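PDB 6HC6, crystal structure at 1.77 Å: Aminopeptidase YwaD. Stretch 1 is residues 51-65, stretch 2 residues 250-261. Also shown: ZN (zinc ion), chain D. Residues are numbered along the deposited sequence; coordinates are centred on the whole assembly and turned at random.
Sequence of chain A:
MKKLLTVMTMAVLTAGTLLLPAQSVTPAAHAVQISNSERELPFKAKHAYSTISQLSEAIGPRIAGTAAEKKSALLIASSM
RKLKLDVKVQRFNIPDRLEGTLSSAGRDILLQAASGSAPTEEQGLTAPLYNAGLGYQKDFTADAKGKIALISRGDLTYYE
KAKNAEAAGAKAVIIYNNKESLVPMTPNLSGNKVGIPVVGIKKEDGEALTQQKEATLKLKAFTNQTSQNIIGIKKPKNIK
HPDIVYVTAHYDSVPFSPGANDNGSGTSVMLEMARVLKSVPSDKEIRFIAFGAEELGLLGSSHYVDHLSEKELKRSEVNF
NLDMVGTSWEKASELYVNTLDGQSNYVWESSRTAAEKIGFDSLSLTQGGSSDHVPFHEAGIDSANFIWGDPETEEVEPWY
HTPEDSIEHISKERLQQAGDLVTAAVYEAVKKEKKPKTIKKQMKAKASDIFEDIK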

ATOM      1  N   THR A  51      -3.005   0.808  18.906  1.00 21.44           N
ATOM      2  CA  THR A  51      -2.809  -0.196  17.863  1.00 19.76           C
ATOM      3  C   THR A  51      -1.689   0.205  16.915  1.00 20.79           C
ATOM      4  O   THR A  51      -0.895  -0.642  16.489  1.00 21.48           O
ATOM      5  N   ILE A  52      -1.603   1.493  16.579  1.00 17.83           N
ATOM      6  CA  ILE A  52      -0.514   1.953  15.714  1.00 21.46           C
ATOM      7  C   ILE A  52       0.841   1.726  16.377  1.00 23.60           C
ATOM      8  O   ILE A  52       1.825   1.373  15.707  1.00 19.31           O
ATOM      9  N   SER A  53       0.931   1.982  17.688  1.00 20.64           N
ATOM     10  CA  SER A  53       2.171   1.721  18.419  1.00 22.16           C
ATOM     11  C   SER A  53       2.543   0.246  18.363  1.00 27.22           C
ATOM     12  O   SER A  53       3.711  -0.108  18.164  1.00 25.98           O
ATOM     13  N   GLN A  54       1.566  -0.631  18.584  1.00 23.16           N
ATOM     14  CA  GLN A  54       1.837  -2.059  18.496  1.00 30.03           C
ATOM     15  C   GLN A  54       2.375  -2.434  17.122  1.00 27.72           C
ATOM     16  O   GLN A  54       3.327  -3.216  17.009  1.00 28.76           O
ATOM     17  N   LEU A  55       1.780  -1.884  16.065  1.00 21.68           N
ATOM     18  CA  LEU A  55       2.171  -2.280  14.718  1.00 19.83           C
ATOM     19  C   LEU A  55       3.479  -1.632  14.289  1.00 21.16           C
ATOM     20  O   LEU A  55       4.332  -2.297  13.699  1.00 24.03           O
ATOM     21  N   SER A  56       3.650  -0.331  14.549  1.00 21.22           N
ATOM     22  CA  SER A  56       4.771   0.399  13.974  1.00 23.28           C
ATOM     23  C   SER A  56       5.958   0.536  14.912  1.00 25.95           C
ATOM     24  O   SER A  56       7.069   0.795  14.434  1.00 24.20           O
ATOM     25  N   GLU A  57       5.753   0.391  16.223  1.00 22.13           N
ATOM     26  CA  GLU A  57       6.831   0.452  17.204  1.00 24.65           C
ATOM     27  C   GLU A  57       7.205  -0.913  17.760  1.00 30.77           C
ATOM     28  O   GLU A  57       8.380  -1.300  17.729  1.00 32.72           O
ATOM     29  N   ALA A  58       6.234  -1.649  18.303  1.00 28.07           N
ATOM     30  CA  ALA A  58       6.552  -2.954  18.869  1.00 38.75           C
ATOM     31  C   ALA A  58       6.948  -3.945  17.784  1.00 35.92           C
ATOM     32  O   ALA A  58       7.803  -4.808  18.013  1.00 38.55           O
ATOM     33  N   ILE A  59       6.364  -3.822  16.597  1.00 30.74           N
ATOM     34  CA  ILE A  59       6.699  -4.709  15.495  1.00 31.77           C
ATOM     35  C   ILE A  59       7.629  -3.994  14.522  1.00 26.69           C
ATOM     36  O   ILE A  59       8.736  -4.467  14.256  1.00 34.08           O
ATOM     37  N   GLY A  60       7.208  -2.840  14.005  1.00 24.72           N
ATOM     38  CA  GLY A  60       8.055  -2.064  13.122  1.00 28.44           C
ATOM     39  C   GLY A  60       7.610  -2.181  11.678  1.00 21.36           C
ATOM     40  O   GLY A  60       6.435  -2.417  11.406  1.00 25.01           O
ATOM     41  N   PRO A  61       8.528  -1.982  10.727  1.00 22.48           N
ATOM     42  CA  PRO A  61       8.185  -2.194   9.313  1.00 21.15           C
ATOM     43  C   PRO A  61       7.571  -3.572   9.109  1.00 26.32           C
ATOM     44  O   PRO A  61       8.027  -4.563   9.680  1.00 28.10           O
ATOM     45  N   ARG A  62       6.513  -3.628   8.310  1.00 19.79           N
ATOM     46  CA  ARG A  62       5.748  -4.860   8.103  1.00 19.67           C
ATOM     47  C   ARG A  62       5.775  -5.192   6.616  1.00 19.10           C
ATOM     48  O   ARG A  62       4.775  -5.065   5.908  1.00 17.91           O
ATOM     49  N   ILE A  63       6.949  -5.594   6.139  1.00 18.37           N
ATOM     50  CA  ILE A  63       7.133  -5.851   4.722  1.00 18.97           C
ATOM     51  C   ILE A  63       6.363  -7.105   4.341  1.00 21.31           C
ATOM     52  O   ILE A  63       6.431  -8.131   5.037  1.00 20.24           O
ATOM     53  N   ALA A  64       5.621  -7.025   3.237  1.00 19.05           N
ATOM     54  CA  ALA A  64       4.833  -8.170   2.774  1.00 17.59           C
ATOM     55  C   ALA A  64       5.671  -9.442   2.716  1.00 21.06           C
ATOM     56  O   ALA A  64       6.772  -9.458   2.154  1.00 21.26           O
ATOM     57  N   GLY A  65       5.127 -10.518   3.279  1.00 19.01           N
ATOM     58  CA  GLY A  65       5.796 -11.808   3.280  1.00 20.80           C
ATOM     59  C   GLY A  65       6.752 -12.039   4.430  1.00 27.34           C
ATOM     60  O   GLY A  65       7.223 -13.168   4.608  1.00 25.79           O
ATOM     61  N   HIS A 250      -5.089  -1.962   4.674  1.00 15.38           N
ATOM     62  CA  HIS A 250      -3.923  -2.831   4.538  1.00 12.84           C
ATOM     63  C   HIS A 250      -2.984  -2.648   5.721  1.00 16.61           C
ATOM     64  O   HIS A 250      -2.816  -1.542   6.234  1.00 16.43           O
ATOM     65  N   TYR A 251      -2.374  -3.745   6.161  1.00 13.88           N
ATOM     66  CA  TYR A 251      -1.559  -3.701   7.367  1.00 15.84           C
ATOM     67  C   TYR A 251      -0.084  -3.932   7.068  1.00 15.02           C
ATOM     68  O   TYR A 251       0.725  -3.991   8.006  1.00 18.80           O
ATOM     69  N   ASP A 252       0.298  -4.015   5.791  1.00 15.91           N
ATOM     70  CA  ASP A 252       1.719  -4.067   5.460  1.00 17.94           C
ATOM     71  C   ASP A 252       2.262  -2.664   5.209  1.00 20.46           C
ATOM     72  O   ASP A 252       1.512  -1.703   5.043  1.00 16.52           O
ATOM     73  N   SER A 253       3.591  -2.553   5.194  1.00 15.57           N
ATOM     74  CA  SER A 253       4.261  -1.286   4.907  1.00 15.48           C
ATOM     75  C   SER A 253       5.451  -1.552   3.998  1.00 17.56           C
ATOM     76  O   SER A 253       5.848  -2.700   3.792  1.00 17.65           O
ATOM     77  N   VAL A 254       6.026  -0.482   3.455  1.00 14.19           N
ATOM     78  CA  VAL A 254       7.171  -0.611   2.545  1.00 18.07           C
ATOM     79  C   VAL A 254       8.449  -0.790   3.359  1.00 21.30           C
ATOM     80  O   VAL A 254       8.498  -0.420   4.545  1.00 19.06           O
ATOM     81  N   PRO A 255       9.493  -1.379   2.776  1.00 18.32           N
ATOM     82  CA  PRO A 255      10.744  -1.564   3.514  1.00 20.01           C
ATOM     83  C   PRO A 255      11.258  -0.265   4.118  1.00 17.92           C
ATOM     84  O   PRO A 255      11.149   0.807   3.521  1.00 18.74           O
ATOM     85  N   PHE A 256      11.822  -0.380   5.319  1.00 18.76           N
ATOM     86  CA  PHE A 256      12.426   0.690   6.107  1.00 22.36           C
ATOM     87  C   PHE A 256      11.406   1.671   6.642  1.00 22.13           C
ATOM     88  O   PHE A 256      11.796   2.617   7.324  1.00 24.95           O
ATOM     89  N   SER A 257      10.119   1.481   6.368  1.00 21.97           N
ATOM     90  CA  SER A 257       9.128   2.394   6.932  1.00 20.37           C
ATOM     91  C   SER A 257       8.381   1.716   8.068  1.00 14.99           C
ATOM     92  O   SER A 257       7.799   0.645   7.858  1.00 19.00           O
ATOM     93  N   PRO A 258       8.346   2.307   9.267  1.00 15.94           N
ATOM     94  CA  PRO A 258       7.471   1.772  10.319  1.00 15.43           C
ATOM     95  C   PRO A 258       6.011   1.753   9.919  1.00 23.84           C
ATOM     96  O   PRO A 258       5.219   1.090  10.598  1.00 20.16           O
ATOM     97  N   GLY A 259       5.628   2.468   8.864  1.00 19.25           N
ATOM     98  CA  GLY A 259       4.252   2.377   8.390  1.00 14.22           C
ATOM     99  C   GLY A 259       3.233   2.808   9.423  1.00 17.29           C
ATOM    100  O   GLY A 259       2.153   2.210   9.529  1.00 18.08           O
ATOM    101  N   ALA A 260       3.569   3.813  10.223  1.00 20.81           N
ATOM    102  CA  ALA A 260       2.613   4.294  11.214  1.00 17.20           C
ATOM    103  C   ALA A 260       1.369   4.846  10.533  1.00 18.58           C
ATOM    104  O   ALA A 260       0.243   4.430  10.843  1.00 18.10           O
ATOM    105  N   ASN A 261       1.551   5.773   9.583  1.00 17.39           N
ATOM    106  CA  ASN A 261       0.402   6.293   8.853  1.00 15.33           C
ATOM    107  C   ASN A 261       0.018   5.459   7.626  1.00 16.94           C
ATOM    108  O   ASN A 261      -1.176   5.309   7.335  1.00 17.03           O
TER

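A single arginine, Arg-62, ties the two stretches together, and every direct hydrogen-bond partner its side chain takes in stretch 2 is a backbone carbonyl rather than an acid. Its chi1 to chi3 are m, t and m, with chi4 at -76°. The residue is buried, and its guanidinium meets carbonyl groups of both stretches. Arg-62 NE donates to Tyr-251 O at 2.7 Å, Arg-62 NH1 to Pro-258 O at 2.8 Å, and Arg-62 NH2 to Gly-259 O at 2.9 Å. These three oxygens lie at the edge of the group, near its plane, where the N-H bonds point. Ser-253 CB covers one face, 3.9 Å from Arg-62 NH2. Arg-62 NH1 also makes weak hydrogen bonds within its own stretch, to Leu-55 O and Gly-60 O, both at 3.1 Å. Water 1 accepts from Arg-62 NH2 at 3.0 Å and donates to His-250 O at 3.0 Å and Asp-252 O at 2.7 Å.

Gly-259 lies against this group. A CB there would point toward stretch 1 and clash with Arg-62 NH2, and also with Ser-253 CB. Its positive phi favours glycine as well.

The Arg-62 backbone pairs with Ser-253. Arg-62 N donates to Ser-253 OG at 2.9 Å, and Ser-253 N donates to Arg-62 O at 2.9 Å. Ser-253 is p at chi1, and Ser-253 OG donates a hydrogen bond to Ser-257 O at 2.9 Å. The hydroxyl therefore links both stretches while bracing the loop of stretch 2.

Pro-61 points sideways and sits beside Pro-258. Pro-61 CA makes a C-H...O contact with Ser-257 O at 3.2 Å. Ile-63 (m, t) also starts sideways, but its end comes nearer. Ile-63 CD1 reaches Pro-255 CB at 3.7 Å, an apolar contact.

On the helix of stretch 1, Ile-52 and Ser-56 point toward stretch 2. Ile-52 (m, t) places its CG2 3.9 Å from Ala-260 CB. Ser-56 is p at chi1. This turns Ser-56 OG back to donate to Ile-52 O at 2.8 Å, and Ser-56 CB packs 3.1 Å from Pro-258 O.

Water 2 bridges the stretches near Ala-64. It accepts from Ala-64 N at 2.8 Å and donates to Asp-252 OD2 at 2.8 Å and Ser-253 O at 2.7 Å.

His-250 makes no contact with stretch 1. His-250 NE2 binds the zinc ion ZN at 2.2 Å, alongside waters 3 and 4 and ligands elsewhere in the structure. His-250 ND1 donates to Asp-252 OD1 at 3.0 Å.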

ATOM      1  CB  THR A  51      -4.107  -0.408  17.098  1.00 22.93           C
ATOM      2  OG1 THR A  51      -5.108  -0.865  18.018  1.00 25.33           O
ATOM      3  CG2 THR A  51      -3.915  -1.443  15.992  1.00 23.50           C
ATOM      4  CB  ILE A  52      -0.701   3.437  15.348  1.00 19.05           C
ATOM      5  CG1 ILE A  52      -1.958   3.635  14.514  1.00 19.51           C
ATOM      6  CG2 ILE A  52       0.541   3.962  14.598  1.00 21.03           C
ATOM      7  CD1 ILE A  52      -2.224   5.126  14.254  1.00 20.36           C
ATOM      8  CB  SER A  53       2.034   2.167  19.875  1.00 24.94           C
ATOM      9  OG  SER A  53       3.215   1.887  20.601  1.00 29.63           O
ATOM     10  CB  GLN A  54       0.567  -2.846  18.798  1.00 31.36           C
ATOM     11  CG  GLN A  54       0.081  -2.732  20.224  1.00 35.83           C
ATOM     12  CD  GLN A  54      -1.110  -3.642  20.489  1.00 43.45           C
ATOM     13  OE1 GLN A  54      -2.158  -3.511  19.858  1.00 47.82           O
ATOM     14  NE2 GLN A  54      -0.949  -4.576  21.418  1.00 53.34           N
ATOM     15  CB  LEU A  55       1.070  -1.932  13.718  1.00 16.86           C
ATOM     16  CG  LEU A  55      -0.243  -2.703  13.816  1.00 18.34           C
ATOM     17  CD1 LEU A  55      -1.334  -2.009  13.029  1.00 18.68           C
ATOM     18  CD2 LEU A  55      -0.078  -4.158  13.354  1.00 25.01           C
ATOM     19  CB  SER A  56       4.328   1.798  13.534  1.00 23.36           C
ATOM     20  OG  SER A  56       4.056   2.604  14.660  1.00 27.80           O
ATOM     21  CB  GLU A  57       6.440   1.376  18.362  1.00 37.13           C
ATOM     22  CG  GLU A  57       6.115   2.801  17.972  1.00 34.14           C
ATOM     23  CD  GLU A  57       6.074   3.705  19.185  1.00 46.47           C
ATOM     24  OE1 GLU A  57       6.984   4.548  19.329  1.00 51.13           O
ATOM     25  OE2 GLU A  57       5.134   3.561  20.001  1.00 44.81           O
ATOM     26  CB  ALA A  58       5.369  -3.487  19.678  1.00 37.51           C
ATOM     27  CB  ILE A  59       5.416  -5.215  14.810  1.00 27.02           C
ATOM     28  CG1 ILE A  59       4.653  -6.109  15.795  1.00 29.15           C
ATOM     29  CG2 ILE A  59       5.750  -5.965  13.534  1.00 25.15           C
ATOM     30  CD1 ILE A  59       3.326  -6.613  15.277  1.00 31.60           C
ATOM     31  CB  PRO A  61       9.534  -2.060   8.598  1.00 22.97           C
ATOM     32  CG  PRO A  61      10.304  -1.112   9.455  1.00 27.23           C
ATOM     33  CD  PRO A  61       9.848  -1.362  10.888  1.00 20.97           C
ATOM     34  CB  ARG A  62       4.330  -4.697   8.639  1.00 17.26           C
ATOM     35  CG  ARG A  62       4.317  -4.343  10.134  1.00 21.74           C
ATOM     36  CD  ARG A  62       2.930  -3.942  10.621  1.00 19.20           C
ATOM     37  NE  ARG A  62       2.352  -2.855   9.831  1.00 17.06           N
ATOM     38  CZ  ARG A  62       2.725  -1.585   9.944  1.00 18.08           C
ATOM     39  NH1 ARG A  62       3.672  -1.254  10.807  1.00 18.65           N
ATOM     40  NH2 ARG A  62       2.157  -0.649   9.185  1.00 18.00           N
ATOM     41  CB  ILE A  63       8.624  -5.991   4.393  1.00 21.41           C
ATOM     42  CG1 ILE A  63       9.363  -4.679   4.655  1.00 23.57           C
ATOM     43  CG2 ILE A  63       8.817  -6.427   2.975  1.00 20.93           C
ATOM     44  CD1 ILE A  63      10.863  -4.895   4.781  1.00 26.34           C
ATOM     45  CB  ALA A  64       4.245  -7.877   1.393  1.00 20.25           C
ATOM     46  CB  HIS A 250      -3.202  -2.600   3.204  1.00 11.19           C
ATOM     47  CG  HIS A 250      -2.393  -1.333   3.109  1.00 11.95           C
ATOM     48  ND1 HIS A 250      -1.053  -1.280   3.431  1.00 14.01           N
ATOM     49  CD2 HIS A 250      -2.702  -0.112   2.607  1.00 15.74           C
ATOM     50  CE1 HIS A 250      -0.585  -0.063   3.207  1.00 14.84           C
ATOM     51  NE2 HIS A 250      -1.557   0.661   2.673  1.00 11.62           N
ATOM     52  CB  TYR A 251      -2.085  -4.706   8.402  1.00 15.11           C
ATOM     53  CG  TYR A 251      -1.888  -6.158   8.037  1.00 15.30           C
ATOM     54  CD1 TYR A 251      -2.769  -6.811   7.183  1.00 14.02           C
ATOM     55  CD2 TYR A 251      -0.842  -6.879   8.566  1.00 18.53           C
ATOM     56  CE1 TYR A 251      -2.581  -8.135   6.831  1.00 15.77           C
ATOM     57  CE2 TYR A 251      -0.648  -8.221   8.240  1.00 22.49           C
ATOM     58  CZ  TYR A 251      -1.521  -8.836   7.369  1.00 19.69           C
ATOM     59  OH  TYR A 251      -1.352 -10.157   7.025  1.00 22.06           O
ATOM     60  CB  ASP A 252       1.968  -4.959   4.250  1.00 15.44           C
ATOM     61  CG  ASP A 252       1.385  -4.391   2.964  1.00 17.46           C
ATOM     62  OD1 ASP A 252       0.204  -3.965   2.987  1.00 16.84           O
ATOM     63  OD2 ASP A 252       2.095  -4.398   1.932  1.00 16.36           O
ATOM     64  CB  SER A 253       4.708  -0.569   6.187  1.00 19.77           C
ATOM     65  OG  SER A 253       5.801  -1.238   6.784  1.00 20.46           O
ATOM     66  CB  VAL A 254       7.290   0.597   1.593  1.00 18.88           C
ATOM     67  CG1 VAL A 254       5.999   0.797   0.775  1.00 17.11           C
ATOM     68  CG2 VAL A 254       7.648   1.863   2.369  1.00 19.73           C
ATOM     69  CB  PRO A 255      11.700  -2.101   2.444  1.00 25.35           C
ATOM     70  CG  PRO A 255      10.828  -2.854   1.516  1.00 23.51           C
ATOM     71  CD  PRO A 255       9.528  -2.045   1.460  1.00 21.62           C
ATOM     72  CB  PHE A 256      13.495   1.478   5.337  1.00 28.97           C
ATOM     73  CG  PHE A 256      14.520   0.601   4.684  1.00 35.40           C
ATOM     74  CD1 PHE A 256      15.444  -0.089   5.456  1.00 34.24           C
ATOM     75  CD2 PHE A 256      14.534   0.440   3.308  1.00 31.96           C
ATOM     76  CE1 PHE A 256      16.387  -0.912   4.862  1.00 39.93           C
ATOM     77  CE2 PHE A 256      15.467  -0.381   2.706  1.00 40.64           C
ATOM     78  CZ  PHE A 256      16.393  -1.061   3.485  1.00 42.47           C
ATOM     79  CB  SER A 257       8.131   2.834   5.862  1.00 20.69           C
ATOM     80  OG  SER A 257       6.999   3.475   6.440  1.00 20.43           O
ATOM     81  CB  PRO A 258       7.697   2.720  11.507  1.00 16.57           C
ATOM     82  CG  PRO A 258       9.012   3.448  11.198  1.00 19.85           C
ATOM     83  CD  PRO A 258       9.082   3.510   9.694  1.00 21.10           C
ATOM     84  CB  ALA A 260       3.265   5.347  12.103  1.00 16.33           C
ATOM     85  CB  ASN A 261       0.652   7.741   8.417  1.00 16.09           C
ATOM     86  CG  ASN A 261      -0.635   8.421   8.037  1.00 21.61           C
ATOM     87  OD1 ASN A 261      -1.657   8.212   8.715  1.00 19.82           O
ATOM     88  ND2 ASN A 261      -0.635   9.174   6.931  1.00 19.53           N
TER
HETATM   89 ZN    ZN D 501      -1.426   2.678   1.903  1.00 19.43          ZN
HETATM   90  O   HOH W   1      -0.003  -0.871   7.164  1.00 16.87           O
HETATM   91  O   HOH W   2       4.877  -4.560   2.094  1.00 16.83           O
HETATM   92  O   HOH W   3      -1.295   4.217   0.636  1.00 22.27           O
HETATM   93  O   HOH W   4      -0.089   1.973   0.493  1.00 18.72           O